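Local structure of geranylgeranyl pyrophosphate synthase (Corynebacterium glutamicum, 3LK5) at residues F99-A104 and A217-A222; I106-I111 and G189-D194; W158-L163 and G182-V187; I195-H200 and V205-S210. The protein probably catalyses the magnesium-dependent, head-to-tail condensation of allylic and homoallylic isoprenoid diphosphates. One frame throughout, in Å; residues are numbered along the deposited sequence.

All four contacts join helices of one all-helical domain of the polyprenyl synthetase family. Contacts 1 and 2 share helix 87-111, contacts 2, 3 and 4 share helix 170-199, and contacts 1 and 4 share helix 205-231; contact 3 adds helix 144-164. Along the chain, contacts 2, 3 and 4 all lie within the loop closed by contact 1, and contact 3 also lies within that of contact 2. Centres of contacts 1 and 3 are 8 Å apart, those of contacts 3 and 4 24 Å. Helix 170-199 thus runs from the E160-R184 salt bridge, past the magnesium ligand D108 of helix 87-111, through its own ligand D194, to the turn into helix 205-231.

Contact 1 of 4, residues F99-A104 and A217-A222; sequences FIQACA and AAYTIA
Torsions of Y219 and Q101 set up their meeting: Y219 places CG opposite its backbone N (chi1 171°), which carries the ring toward helix 87-111, and Q101 also starts with CG opposite N, after which the bend at chi2 (71°) brings OE1 to the hydroxyl at the edge of the ring. Y219 OH donates a hydrogen bond to Q101 OE1 at 2.7 Å. The donor reaches the amide oxygen at a C=O...donor angle of 137° and lies tilted from the carbonyl plane, while OE1 in turn sits in the plane of the ring. The two side chains cross at about a right angle.

The hydroxyl also rests against Q101 and A104: Q101 CA lies 3.1 Å from Y219 OH, and the methyl CB of A104 is 4.0 Å from the same oxygen. I100 runs past the tyrosine in the opposite direction and sets CG2 3.8 Å from Y219 CE1, an oblique apolar touch. The segment axes run roughly antiparallel and stay 12.3 Å apart, so Y219 supplies most of the reach, met by Q101 and I100. V187 of helix 170-199 and R66 of helix 65-78 also pack on its side chain.

A104 lies one helical turn before the magnesium ligand D108, so the tyrosine bridges two helices of the all-helical polyprenyl synthetase fold close to its aspartate-lined metal site.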
loop_
_atom_site.group_PDB
_atom_site.type_symbol
_atom_site.label_atom_id
_atom_site.label_comp_id
_atom_site.label_asym_id
_atom_site.label_seq_id
_atom_site.Cartn_x
_atom_site.Cartn_y
_atom_site.Cartn_z
ATOM N N PHE A 99 -9.804 5.821 -1.643
ATOM C CA PHE A 99 -8.337 5.808 -1.453
ATOM C C PHE A 99 -7.674 4.569 -2.046
ATOM O O PHE A 99 -6.551 4.642 -2.558
ATOM C CB PHE A 99 -7.987 5.979 0.022
ATOM C CG PHE A 99 -8.020 7.387 0.490
ATOM C CD1 PHE A 99 -7.156 8.336 -0.054
ATOM C CD2 PHE A 99 -8.868 7.759 1.519
ATOM C CE1 PHE A 99 -7.143 9.650 0.415
ATOM C CE2 PHE A 99 -8.867 9.067 1.994
ATOM C CZ PHE A 99 -7.993 10.015 1.420
ATOM N N ILE A 100 -8.353 3.429 -1.976
ATOM C CA ILE A 100 -7.846 2.226 -2.641
ATOM C C ILE A 100 -7.770 2.531 -4.120
ATOM O O ILE A 100 -6.753 2.253 -4.767
ATOM C CB ILE A 100 -8.737 1.004 -2.411
ATOM C CG1 ILE A 100 -8.810 0.725 -0.907
ATOM C CG2 ILE A 100 -8.132 -0.248 -3.152
ATOM C CD1 ILE A 100 -9.614 -0.537 -0.567
ATOM N N GLN A 101 -8.846 3.113 -4.652
ATOM C CA GLN A 101 -8.861 3.396 -6.095
ATOM C C GLN A 101 -7.809 4.425 -6.491
ATOM O O GLN A 101 -7.243 4.338 -7.598
ATOM C CB GLN A 101 -10.269 3.862 -6.511
ATOM C CG GLN A 101 -10.395 4.345 -7.967
ATOM C CD GLN A 101 -10.298 3.248 -9.013
ATOM O OE1 GLN A 101 -9.894 2.091 -8.754
ATOM N NE2 GLN A 101 -10.667 3.615 -10.239
ATOM N N ALA A 102 -7.586 5.425 -5.635
ATOM C CA ALA A 102 -6.548 6.408 -5.925
ATOM C C ALA A 102 -5.201 5.699 -6.057
ATOM O O ALA A 102 -4.441 5.977 -7.000
ATOM C CB ALA A 102 -6.480 7.480 -4.876
ATOM N N CYS A 103 -4.887 4.796 -5.117
ATOM C CA CYS A 103 -3.612 4.055 -5.202
ATOM C C CYS A 103 -3.558 3.249 -6.492
ATOM O O CYS A 103 -2.544 3.252 -7.190
ATOM C CB CYS A 103 -3.430 3.101 -4.015
ATOM S SG CYS A 103 -1.823 2.185 -4.077
ATOM N N ALA A 104 -4.636 2.531 -6.786
ATOM C CA ALA A 104 -4.698 1.712 -7.990
ATOM C C ALA A 104 -4.396 2.542 -9.256
ATOM O O ALA A 104 -3.595 2.126 -10.105
ATOM C CB ALA A 104 -6.123 1.053 -8.115
ATOM N N ALA A 217 -14.518 -7.214 -11.464
ATOM C CA ALA A 217 -15.838 -7.497 -10.911
ATOM C C ALA A 217 -15.794 -7.560 -9.355
ATOM O O ALA A 217 -16.647 -6.987 -8.679
ATOM C CB ALA A 217 -16.411 -8.789 -11.457
ATOM N N ALA A 218 -14.835 -8.305 -8.822
ATOM C CA ALA A 218 -14.669 -8.433 -7.362
ATOM C C ALA A 218 -14.410 -7.058 -6.770
ATOM O O ALA A 218 -15.055 -6.623 -5.828
ATOM C CB ALA A 218 -13.455 -9.366 -7.032
ATOM N N TYR A 219 -13.512 -6.337 -7.412
ATOM C CA TYR A 219 -13.020 -5.086 -6.879
ATOM C C TYR A 219 -14.061 -3.960 -6.929
ATOM O O TYR A 219 -14.188 -3.163 -6.002
ATOM C CB TYR A 219 -11.787 -4.695 -7.705
ATOM C CG TYR A 219 -11.280 -3.316 -7.412
ATOM C CD1 TYR A 219 -11.019 -2.923 -6.080
ATOM C CD2 TYR A 219 -11.011 -2.420 -8.446
ATOM C CE1 TYR A 219 -10.541 -1.659 -5.802
ATOM C CE2 TYR A 219 -10.502 -1.161 -8.199
ATOM C CZ TYR A 219 -10.268 -0.793 -6.867
ATOM O OH TYR A 219 -9.810 0.454 -6.583
ATOM N N THR A 220 -14.823 -3.908 -8.014
ATOM C CA THR A 220 -15.602 -2.699 -8.299
ATOM C C THR A 220 -17.034 -2.805 -7.826
ATOM O O THR A 220 -17.644 -1.791 -7.445
ATOM C CB THR A 220 -15.546 -2.387 -9.824
ATOM O OG1 THR A 220 -14.172 -2.202 -10.196
ATOM C CG2 THR A 220 -16.404 -1.137 -10.209
ATOM N N ILE A 221 -17.566 -4.024 -7.849
ATOM C CA ILE A 221 -18.957 -4.213 -7.541
ATOM C C ILE A 221 -19.235 -5.241 -6.475
ATOM O O ILE A 221 -19.924 -4.938 -5.484
ATOM C CB ILE A 221 -19.799 -4.601 -8.850
ATOM C CG1 ILE A 221 -19.491 -3.602 -9.964
ATOM C CG2 ILE A 221 -21.325 -4.660 -8.472
ATOM C CD1 ILE A 221 -20.605 -3.567 -11.146
ATOM N N ALA A 222 -18.741 -6.466 -6.664
ATOM C CA ALA A 222 -19.127 -7.532 -5.732
ATOM C C ALA A 222 -18.624 -7.307 -4.311
ATOM O O ALA A 222 -19.398 -7.404 -3.354
ATOM C CB ALA A 222 -18.675 -8.933 -6.232
#

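Contact 2 of 4, residues I106-I111 and G189-D194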
loop_
_atom_site.group_PDB
_atom_site.type_symbol
_atom_site.label_atom_id
_atom_site.label_comp_id
_atom_site.label_asym_id
_atom_site.label_seq_id
_atom_site.Cartn_x
_atom_site.Cartn_y
_atom_site.Cartn_z
ATOM N N ILE A 106 -2.938 5.608 -9.524
ATOM C CA ILE A 106 -1.609 6.205 -9.472
ATOM C C ILE A 106 -0.544 5.156 -9.813
ATOM O O ILE A 106 0.316 5.397 -10.687
ATOM C CB ILE A 106 -1.348 6.892 -8.112
ATOM C CG1 ILE A 106 -2.279 8.091 -7.969
ATOM C CG2 ILE A 106 0.128 7.307 -7.978
ATOM C CD1 ILE A 106 -2.406 8.636 -6.529
ATOM N N HIS A 107 -0.606 3.992 -9.158
ATOM C CA HIS A 107 0.318 2.901 -9.470
ATOM C C HIS A 107 0.160 2.320 -10.891
ATOM O O HIS A 107 1.177 2.035 -11.560
ATOM C CB HIS A 107 0.226 1.805 -8.391
ATOM C CG HIS A 107 0.853 2.207 -7.095
ATOM N ND1 HIS A 107 0.946 1.353 -6.011
ATOM C CD2 HIS A 107 1.464 3.363 -6.720
ATOM C CE1 HIS A 107 1.582 1.974 -5.028
ATOM N NE2 HIS A 107 1.925 3.183 -5.436
ATOM N N ASP A 108 -1.091 2.166 -11.350
ATOM C CA ASP A 108 -1.355 1.687 -12.730
ATOM C C ASP A 108 -0.818 2.674 -13.788
ATOM O O ASP A 108 -0.358 2.247 -14.856
ATOM C CB ASP A 108 -2.849 1.406 -12.996
ATOM C CG ASP A 108 -3.360 0.121 -12.307
ATOM O OD1 ASP A 108 -2.545 -0.720 -11.874
ATOM O OD2 ASP A 108 -4.600 -0.058 -12.192
ATOM N N ASP A 109 -0.874 3.970 -13.482
ATOM C CA ASP A 109 -0.294 5.017 -14.340
ATOM C C ASP A 109 1.231 4.839 -14.538
ATOM O O ASP A 109 1.746 5.034 -15.643
ATOM C CB ASP A 109 -0.636 6.417 -13.795
ATOM C CG ASP A 109 0.086 7.533 -14.535
ATOM O OD1 ASP A 109 0.898 8.248 -13.899
ATOM O OD2 ASP A 109 -0.140 7.697 -15.759
ATOM N N ILE A 110 1.940 4.463 -13.475
ATOM C CA ILE A 110 3.389 4.205 -13.530
ATOM C C ILE A 110 3.677 2.925 -14.296
ATOM O O ILE A 110 4.627 2.858 -15.093
ATOM C CB ILE A 110 4.027 4.112 -12.103
ATOM C CG1 ILE A 110 3.842 5.422 -11.336
ATOM C CG2 ILE A 110 5.502 3.751 -12.187
ATOM C CD1 ILE A 110 4.195 6.691 -12.176
ATOM N N ILE A 111 2.839 1.922 -14.038
ATOM C CA ILE A 111 2.895 0.615 -14.684
ATOM C C ILE A 111 2.652 0.709 -16.209
ATOM O O ILE A 111 3.362 0.078 -16.997
ATOM C CB ILE A 111 1.888 -0.356 -14.007
ATOM C CG1 ILE A 111 2.413 -0.793 -12.625
ATOM C CG2 ILE A 111 1.582 -1.541 -14.902
ATOM C CD1 ILE A 111 1.362 -1.377 -11.693
ATOM N N GLY A 189 -4.095 -9.122 -7.008
ATOM C CA GLY A 189 -3.892 -10.404 -7.733
ATOM C C GLY A 189 -4.363 -10.287 -9.202
ATOM O O GLY A 189 -3.639 -10.701 -10.141
ATOM N N GLY A 190 -5.571 -9.754 -9.406
ATOM C CA GLY A 190 -6.046 -9.384 -10.784
ATOM C C GLY A 190 -5.089 -8.516 -11.601
ATOM O O GLY A 190 -4.817 -8.803 -12.775
ATOM N N GLN A 191 -4.551 -7.459 -11.000
ATOM C CA GLN A 191 -3.534 -6.643 -11.677
ATOM C C GLN A 191 -2.236 -7.369 -12.015
ATOM O O GLN A 191 -1.631 -7.142 -13.096
ATOM C CB GLN A 191 -3.237 -5.403 -10.876
ATOM C CG GLN A 191 -4.493 -4.649 -10.624
ATOM C CD GLN A 191 -4.318 -3.170 -10.684
ATOM O OE1 GLN A 191 -5.297 -2.436 -10.943
ATOM N NE2 GLN A 191 -3.101 -2.686 -10.408
ATOM N N LEU A 192 -1.807 -8.238 -11.105
ATOM C CA LEU A 192 -0.623 -9.048 -11.377
ATOM C C LEU A 192 -0.856 -9.943 -12.599
ATOM O O LEU A 192 0.034 -10.092 -13.444
ATOM C CB LEU A 192 -0.222 -9.906 -10.161
ATOM C CG LEU A 192 0.524 -9.112 -9.086
ATOM C CD1 LEU A 192 0.522 -9.862 -7.727
ATOM C CD2 LEU A 192 1.941 -8.806 -9.577
ATOM N N LEU A 193 -2.022 -10.584 -12.660
ATOM C CA LEU A 193 -2.341 -11.445 -13.807
ATOM C C LEU A 193 -2.382 -10.651 -15.121
ATOM O O LEU A 193 -1.930 -11.147 -16.165
ATOM C CB LEU A 193 -3.661 -12.190 -13.584
ATOM C CG LEU A 193 -4.125 -13.148 -14.686
ATOM C CD1 LEU A 193 -3.025 -14.195 -15.012
ATOM C CD2 LEU A 193 -5.368 -13.840 -14.213
ATOM N N ASP A 194 -2.909 -9.430 -15.054
ATOM C CA ASP A 194 -3.035 -8.514 -16.209
ATOM C C ASP A 194 -1.675 -8.047 -16.756
ATOM O O ASP A 194 -1.451 -8.013 -17.988
ATOM C CB ASP A 194 -3.870 -7.304 -15.801
ATOM C CG ASP A 194 -4.449 -6.563 -16.979
ATOM O OD1 ASP A 194 -4.863 -7.197 -17.972
ATOM O OD2 ASP A 194 -4.517 -5.328 -16.904
#
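D108 and Q191 approach from opposite directions, and their flat ends make the whole direct contact between the segments. Q191 NE2 stands 2.5 Å from D108 OD1, a hydrogen bond that is weak, with an N-H...acceptor angle of 124°, and doubtful in its detail because the separation is too short to trust. On the other branch, D108 OD2 and Q191 OE1 are 2.8 Å apart. The two groups meet end-on, with the carboxylate and amide planes 28° apart.

Behind this first shell, the Q191 chain reaches across by turning at chi2 (-142°), an angle away from the usual staggered values. K215 of helix 205-231 packs against Q191 and forms a salt bridge with D194 OD2. H107, next to D108, places this part of helix 87-111 at the dimer interface: its NE2 bonds to the carbonyl of I149, and its ND1 to D153 of the second subunit.

D108 and D194 both bind magnesium in this protein, but no metal is bound to this chain. The glutamine amide therefore lies against a metal ligand; the D108-Q191 arrangement is seen here in a chain without bound metal, and with magnesium present it might differ.

Contact 3 of 4, residues W158-L163 and G182-V187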
loop_
_atom_site.group_PDB
_atom_site.type_symbol
_atom_site.label_atom_id
_atom_site.label_comp_id
_atom_site.label_asym_id
_atom_site.label_seq_id
_atom_site.Cartn_x
_atom_site.Cartn_y
_atom_site.Cartn_z
ATOM N N TRP A 158 -4.069 5.244 4.037
ATOM C CA TRP A 158 -5.206 6.067 4.484
ATOM C C TRP A 158 -6.569 5.399 4.213
ATOM O O TRP A 158 -7.526 5.673 4.930
ATOM C CB TRP A 158 -5.140 7.452 3.822
ATOM C CG TRP A 158 -4.088 8.306 4.513
ATOM C CD1 TRP A 158 -3.383 8.000 5.661
ATOM C CD2 TRP A 158 -3.681 9.618 4.123
ATOM N NE1 TRP A 158 -2.501 9.054 5.971
ATOM C CE2 TRP A 158 -2.701 10.054 5.047
ATOM C CE3 TRP A 158 -4.036 10.460 3.045
ATOM C CZ2 TRP A 158 -2.080 11.302 4.936
ATOM C CZ3 TRP A 158 -3.407 11.701 2.925
ATOM C CH2 TRP A 158 -2.447 12.109 3.871
ATOM N N ALA A 159 -6.657 4.584 3.159
ATOM C CA ALA A 159 -7.888 3.764 2.970
ATOM C C ALA A 159 -8.126 2.940 4.224
ATOM O O ALA A 159 -9.256 2.876 4.766
ATOM C CB ALA A 159 -7.786 2.843 1.734
ATOM N N GLU A 160 -7.059 2.281 4.702
ATOM C CA GLU A 160 -7.188 1.419 5.874
ATOM C C GLU A 160 -7.552 2.267 7.081
ATOM O O GLU A 160 -8.395 1.867 7.856
ATOM C CB GLU A 160 -5.868 0.648 6.188
ATOM C CG GLU A 160 -5.262 0.040 4.928
ATOM C CD GLU A 160 -5.834 -1.341 4.498
ATOM O OE1 GLU A 160 -6.806 -1.820 5.230
ATOM O OE2 GLU A 160 -5.252 -1.932 3.455
ATOM N N ASP A 161 -6.840 3.385 7.292
ATOM C CA ASP A 161 -7.130 4.255 8.470
ATOM C C ASP A 161 -8.575 4.743 8.413
ATOM O O ASP A 161 -9.231 4.849 9.442
ATOM C CB ASP A 161 -6.235 5.495 8.446
ATOM C CG ASP A 161 -4.763 5.171 8.780
ATOM O OD1 ASP A 161 -4.457 4.107 9.365
ATOM O OD2 ASP A 161 -3.908 5.982 8.419
HETATM N N MSE A 162 -9.018 5.150 7.238
HETATM C CA MSE A 162 -10.361 5.750 7.128
HETATM C C MSE A 162 -11.412 4.738 7.528
HETATM O O MSE A 162 -12.391 5.097 8.209
HETATM C CB MSE A 162 -10.625 6.267 5.701
HETATM C CG MSE A 162 -11.934 7.099 5.625
HETATM SE SE MSE A 162 -11.953 8.061 3.934
HETATM C CE MSE A 162 -13.680 9.094 4.179
ATOM N N LEU A 163 -11.209 3.471 7.141
ATOM C CA LEU A 163 -12.068 2.392 7.635
ATOM C C LEU A 163 -11.910 2.150 9.157
ATOM O O LEU A 163 -12.912 2.158 9.907
ATOM C CB LEU A 163 -11.812 1.065 6.843
ATOM C CG LEU A 163 -12.646 -0.140 7.348
ATOM C CD1 LEU A 163 -14.168 0.114 7.131
ATOM C CD2 LEU A 163 -12.169 -1.443 6.674
ATOM N N GLY A 182 -10.854 -9.976 1.143
ATOM C CA GLY A 182 -11.044 -10.526 -0.243
ATOM C C GLY A 182 -10.741 -9.465 -1.292
ATOM O O GLY A 182 -9.911 -9.675 -2.182
HETATM N N MSE A 183 -11.357 -8.288 -1.165
HETATM C CA MSE A 183 -11.259 -7.259 -2.164
HETATM C C MSE A 183 -9.823 -6.852 -2.467
HETATM O O MSE A 183 -9.446 -6.717 -3.632
HETATM C CB MSE A 183 -11.998 -5.999 -1.688
HETATM C CG MSE A 183 -11.896 -4.885 -2.676
HETATM SE SE MSE A 183 -12.917 -3.349 -1.931
HETATM C CE MSE A 183 -11.778 -2.999 -0.388
ATOM N N ARG A 184 -9.020 -6.625 -1.431
ATOM C CA ARG A 184 -7.662 -6.062 -1.637
ATOM C C ARG A 184 -6.720 -7.119 -2.209
ATOM O O ARG A 184 -5.895 -6.819 -3.068
ATOM C CB ARG A 184 -7.118 -5.423 -0.319
ATOM C CG ARG A 184 -7.834 -4.057 -0.103
ATOM C CD ARG A 184 -8.211 -3.811 1.382
ATOM N NE ARG A 184 -7.040 -3.863 2.285
ATOM C CZ ARG A 184 -6.695 -4.901 3.055
ATOM N NH1 ARG A 184 -7.376 -6.060 3.032
ATOM N NH2 ARG A 184 -5.650 -4.761 3.896
ATOM N N THR A 185 -6.853 -8.361 -1.778
ATOM C CA THR A 185 -6.003 -9.406 -2.377
ATOM C C THR A 185 -6.435 -9.631 -3.839
ATOM O O THR A 185 -5.593 -9.810 -4.735
ATOM C CB THR A 185 -6.043 -10.678 -1.541
ATOM O OG1 THR A 185 -5.302 -10.418 -0.330
ATOM C CG2 THR A 185 -5.354 -11.864 -2.298
ATOM N N GLU A 186 -7.755 -9.639 -4.063
ATOM C CA GLU A 186 -8.290 -9.907 -5.418
ATOM C C GLU A 186 -7.885 -8.846 -6.433
ATOM O O GLU A 186 -7.466 -9.178 -7.555
ATOM C CB GLU A 186 -9.821 -10.101 -5.345
ATOM C CG GLU A 186 -10.197 -11.467 -4.751
ATOM C CD GLU A 186 -11.609 -11.554 -4.135
ATOM O OE1 GLU A 186 -12.394 -10.575 -4.125
ATOM O OE2 GLU A 186 -11.913 -12.612 -3.549
ATOM N N VAL A 187 -7.979 -7.562 -6.073
ATOM C CA VAL A 187 -7.642 -6.521 -7.052
ATOM C C VAL A 187 -6.135 -6.515 -7.398
ATOM O O VAL A 187 -5.746 -6.398 -8.571
ATOM C CB VAL A 187 -8.123 -5.098 -6.649
ATOM C CG1 VAL A 187 -7.351 -4.529 -5.402
ATOM C CG2 VAL A 187 -7.971 -4.111 -7.864
#
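E160 OE2 receives both NE and NH2 of R184, at 2.9 Å each, and this double grip on one oxygen is the close part of the contact. The arginine comes side-on: OE2 lies at the edge of the guanidinium, near its plane, and the N-H...acceptor angles of 146° at NE and 144° at NH2 are evenly bent. Both nitrogens meet the syn side of OE2 and stand somewhat out of the carboxylate plane. With the two flat groups 83° apart, a parallel two-oxygen bridge is not formed. Instead the carboxylate stands almost upright to the guanidinium, and E160 OE1 accepts from W180 NE1 while R184 NH1 donates to the carbonyl of W180, so one tryptophan helps to orient both ends of the pair. Bends at chi2 in E160 and at chi2 and chi3 in R184 curl the two chains into this position.

Away from the ion pair the segments are much looser: the nearest CA atoms, those of E160 and R184, are 10.6 Å apart. Rather than solvent, the second subunit borders the ion pair. R184 NH1 also forms a salt bridge with D161 of the neighbouring chain, so the buried E160 carboxylate and that D161 carboxylate probably both offset the charge of the buried arginine.

Among the surrounding helices, A159 and M183 pack on I100 of helix 87-111, E186 touches F214 of helix 205-231, and W158 and M162 lie against helix 21-43.

Contact 4 of 4, residues I195-H200 and V205-S210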
loop_
_atom_site.group_PDB
_atom_site.type_symbol
_atom_site.label_atom_id
_atom_site.label_comp_id
_atom_site.label_asym_id
_atom_site.label_seq_id
_atom_site.Cartn_x
_atom_site.Cartn_y
_atom_site.Cartn_z
ATOM N N ILE A 195 -0.777 -7.687 -15.840
ATOM C CA ILE A 195 0.614 -7.344 -16.153
ATOM C C ILE A 195 1.306 -8.470 -16.907
ATOM O O ILE A 195 2.067 -8.225 -17.864
ATOM C CB ILE A 195 1.442 -7.032 -14.846
ATOM C CG1 ILE A 195 0.996 -5.723 -14.233
ATOM C CG2 ILE A 195 2.954 -6.969 -15.118
ATOM C CD1 ILE A 195 0.772 -4.663 -15.223
ATOM N N TYR A 196 1.035 -9.693 -16.463
ATOM C CA TYR A 196 1.609 -10.875 -17.056
ATOM C C TYR A 196 1.090 -10.982 -18.502
ATOM O O TYR A 196 1.879 -11.170 -19.455
ATOM C CB TYR A 196 1.255 -12.126 -16.239
ATOM C CG TYR A 196 1.596 -13.437 -16.909
ATOM C CD1 TYR A 196 2.857 -14.048 -16.734
ATOM C CD2 TYR A 196 0.670 -14.075 -17.727
ATOM C CE1 TYR A 196 3.169 -15.267 -17.372
ATOM C CE2 TYR A 196 0.970 -15.284 -18.370
ATOM C CZ TYR A 196 2.216 -15.868 -18.191
ATOM O OH TYR A 196 2.493 -17.056 -18.823
ATOM N N LEU A 197 -0.226 -10.887 -18.672
ATOM C CA LEU A 197 -0.771 -10.989 -20.052
ATOM C C LEU A 197 -0.158 -9.962 -20.992
ATOM O O LEU A 197 0.169 -10.299 -22.154
ATOM C CB LEU A 197 -2.307 -10.902 -20.061
ATOM C CG LEU A 197 -3.110 -11.876 -19.181
ATOM C CD1 LEU A 197 -4.609 -11.684 -19.447
ATOM C CD2 LEU A 197 -2.744 -13.312 -19.433
ATOM N N GLU A 198 0.008 -8.728 -20.521
ATOM C CA GLU A 198 0.558 -7.660 -21.347
ATOM C C GLU A 198 2.022 -7.863 -21.663
ATOM O O GLU A 198 2.463 -7.575 -22.775
ATOM C CB GLU A 198 0.391 -6.293 -20.696
ATOM C CG GLU A 198 -0.989 -5.714 -20.796
ATOM C CD GLU A 198 -1.139 -4.467 -19.946
ATOM O OE1 GLU A 198 -0.262 -4.231 -19.073
ATOM O OE2 GLU A 198 -2.114 -3.712 -20.148
ATOM N N SER A 199 2.775 -8.357 -20.679
ATOM C CA SER A 199 4.200 -8.524 -20.832
ATOM C C SER A 199 4.523 -9.740 -21.710
ATOM O O SER A 199 5.517 -9.730 -22.440
ATOM C CB SER A 199 4.873 -8.622 -19.448
ATOM O OG SER A 199 4.537 -9.850 -18.817
ATOM N N HIS A 200 3.684 -10.772 -21.640
ATOM C CA HIS A 200 3.859 -11.998 -22.412
ATOM C C HIS A 200 3.045 -11.983 -23.730
ATOM O O HIS A 200 2.935 -13.009 -24.414
ATOM C CB HIS A 200 3.478 -13.199 -21.556
ATOM C CG HIS A 200 4.475 -13.498 -20.474
ATOM N ND1 HIS A 200 4.754 -12.617 -19.449
ATOM C CD2 HIS A 200 5.290 -14.566 -20.281
ATOM C CE1 HIS A 200 5.686 -13.135 -18.665
ATOM N NE2 HIS A 200 6.024 -14.318 -19.145
ATOM N N VAL A 205 -8.267 -16.242 -23.829
ATOM C CA VAL A 205 -9.589 -15.678 -23.484
ATOM C C VAL A 205 -9.854 -15.950 -22.001
ATOM O O VAL A 205 -10.305 -15.059 -21.249
ATOM C CB VAL A 205 -10.716 -16.301 -24.335
ATOM C CG1 VAL A 205 -12.075 -15.720 -23.941
ATOM C CG2 VAL A 205 -10.486 -16.032 -25.826
ATOM N N GLU A 206 -9.520 -17.179 -21.589
ATOM C CA GLU A 206 -9.682 -17.656 -20.210
ATOM C C GLU A 206 -8.939 -16.799 -19.210
ATOM O O GLU A 206 -9.442 -16.514 -18.106
ATOM C CB GLU A 206 -9.123 -19.064 -20.079
ATOM C CG GLU A 206 -10.097 -20.064 -19.521
ATOM C CD GLU A 206 -11.198 -20.371 -20.518
ATOM O OE1 GLU A 206 -10.879 -20.653 -21.704
ATOM O OE2 GLU A 206 -12.387 -20.326 -20.123
ATOM N N LEU A 207 -7.721 -16.408 -19.568
ATOM C CA LEU A 207 -6.936 -15.626 -18.636
ATOM C C LEU A 207 -7.437 -14.197 -18.561
ATOM O O LEU A 207 -7.440 -13.598 -17.488
ATOM C CB LEU A 207 -5.454 -15.694 -18.957
ATOM C CG LEU A 207 -4.846 -17.063 -18.607
ATOM C CD1 LEU A 207 -3.455 -17.147 -19.207
ATOM C CD2 LEU A 207 -4.804 -17.334 -17.088
ATOM N N ALA A 208 -7.859 -13.648 -19.700
ATOM C CA ALA A 208 -8.486 -12.322 -19.718
ATOM C C ALA A 208 -9.759 -12.338 -18.869
ATOM O O ALA A 208 -10.009 -11.357 -18.123
ATOM C CB ALA A 208 -8.802 -11.868 -21.171
ATOM N N ASP A 209 -10.539 -13.427 -18.958
ATOM C CA ASP A 209 -11.736 -13.641 -18.092
ATOM C C ASP A 209 -11.379 -13.566 -16.590
ATOM O O ASP A 209 -12.118 -12.964 -15.798
ATOM C CB ASP A 209 -12.403 -15.011 -18.318
ATOM C CG ASP A 209 -13.141 -15.123 -19.660
ATOM O OD1 ASP A 209 -13.546 -14.099 -20.271
ATOM O OD2 ASP A 209 -13.333 -16.287 -20.098
ATOM N N SER A 210 -10.278 -14.220 -16.212
ATOM C CA SER A 210 -9.823 -14.183 -14.825
ATOM C C SER A 210 -9.494 -12.782 -14.382
ATOM O O SER A 210 -9.862 -12.377 -13.264
ATOM C CB SER A 210 -8.625 -15.111 -14.587
ATOM O OG SER A 210 -9.018 -16.462 -14.815
#
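Segment 195-200 ends its helix at S199, with H200 the first residue to leave helical angles (psi 10°), and segment 205-210 starts the following helix, their backbones coming closest at L197 and A208 with CA atoms 7.8 Å apart. L197 carries the contact. Its chi1 of -55° sets CG beside the backbone N, and both methyls rest on the L207-A208 part of helix 205-231: CD2 meets CB of L207 at 3.6 Å, while CD1 lies on the backbone, 3.8 Å from A208 N. The two leucines run at a slant to each other, and L207 CD1 adds a further touch to L197 CD2 at 3.9 Å. Beside them the Y196 ring has L197 CD2 near its edge, in plane, so aromatic and aliphatic carbon continue one apolar patch.

Over one face of the Y196 ring lies H200. Y196 CE1 is 3.4 Å above the plane of the imidazole, over its centre, and H200 CG sits over the tyrosine face, offset toward the rim. H200 ND1 and S199 OG are 2.8 Å apart and hydrogen-bonded, and ND1 also makes a weak bond to the carbonyl of Y196. These bonds probably help hold H200 against the last turn of helix 170-199.

N202 of the connecting loop packs on Y196, L197 and L207 together. The contact between the two segments is thus van der Waals packing of leucine methyls on L207 and the A208 backbone, while the polar bonds near the turn stay within segment 195-200.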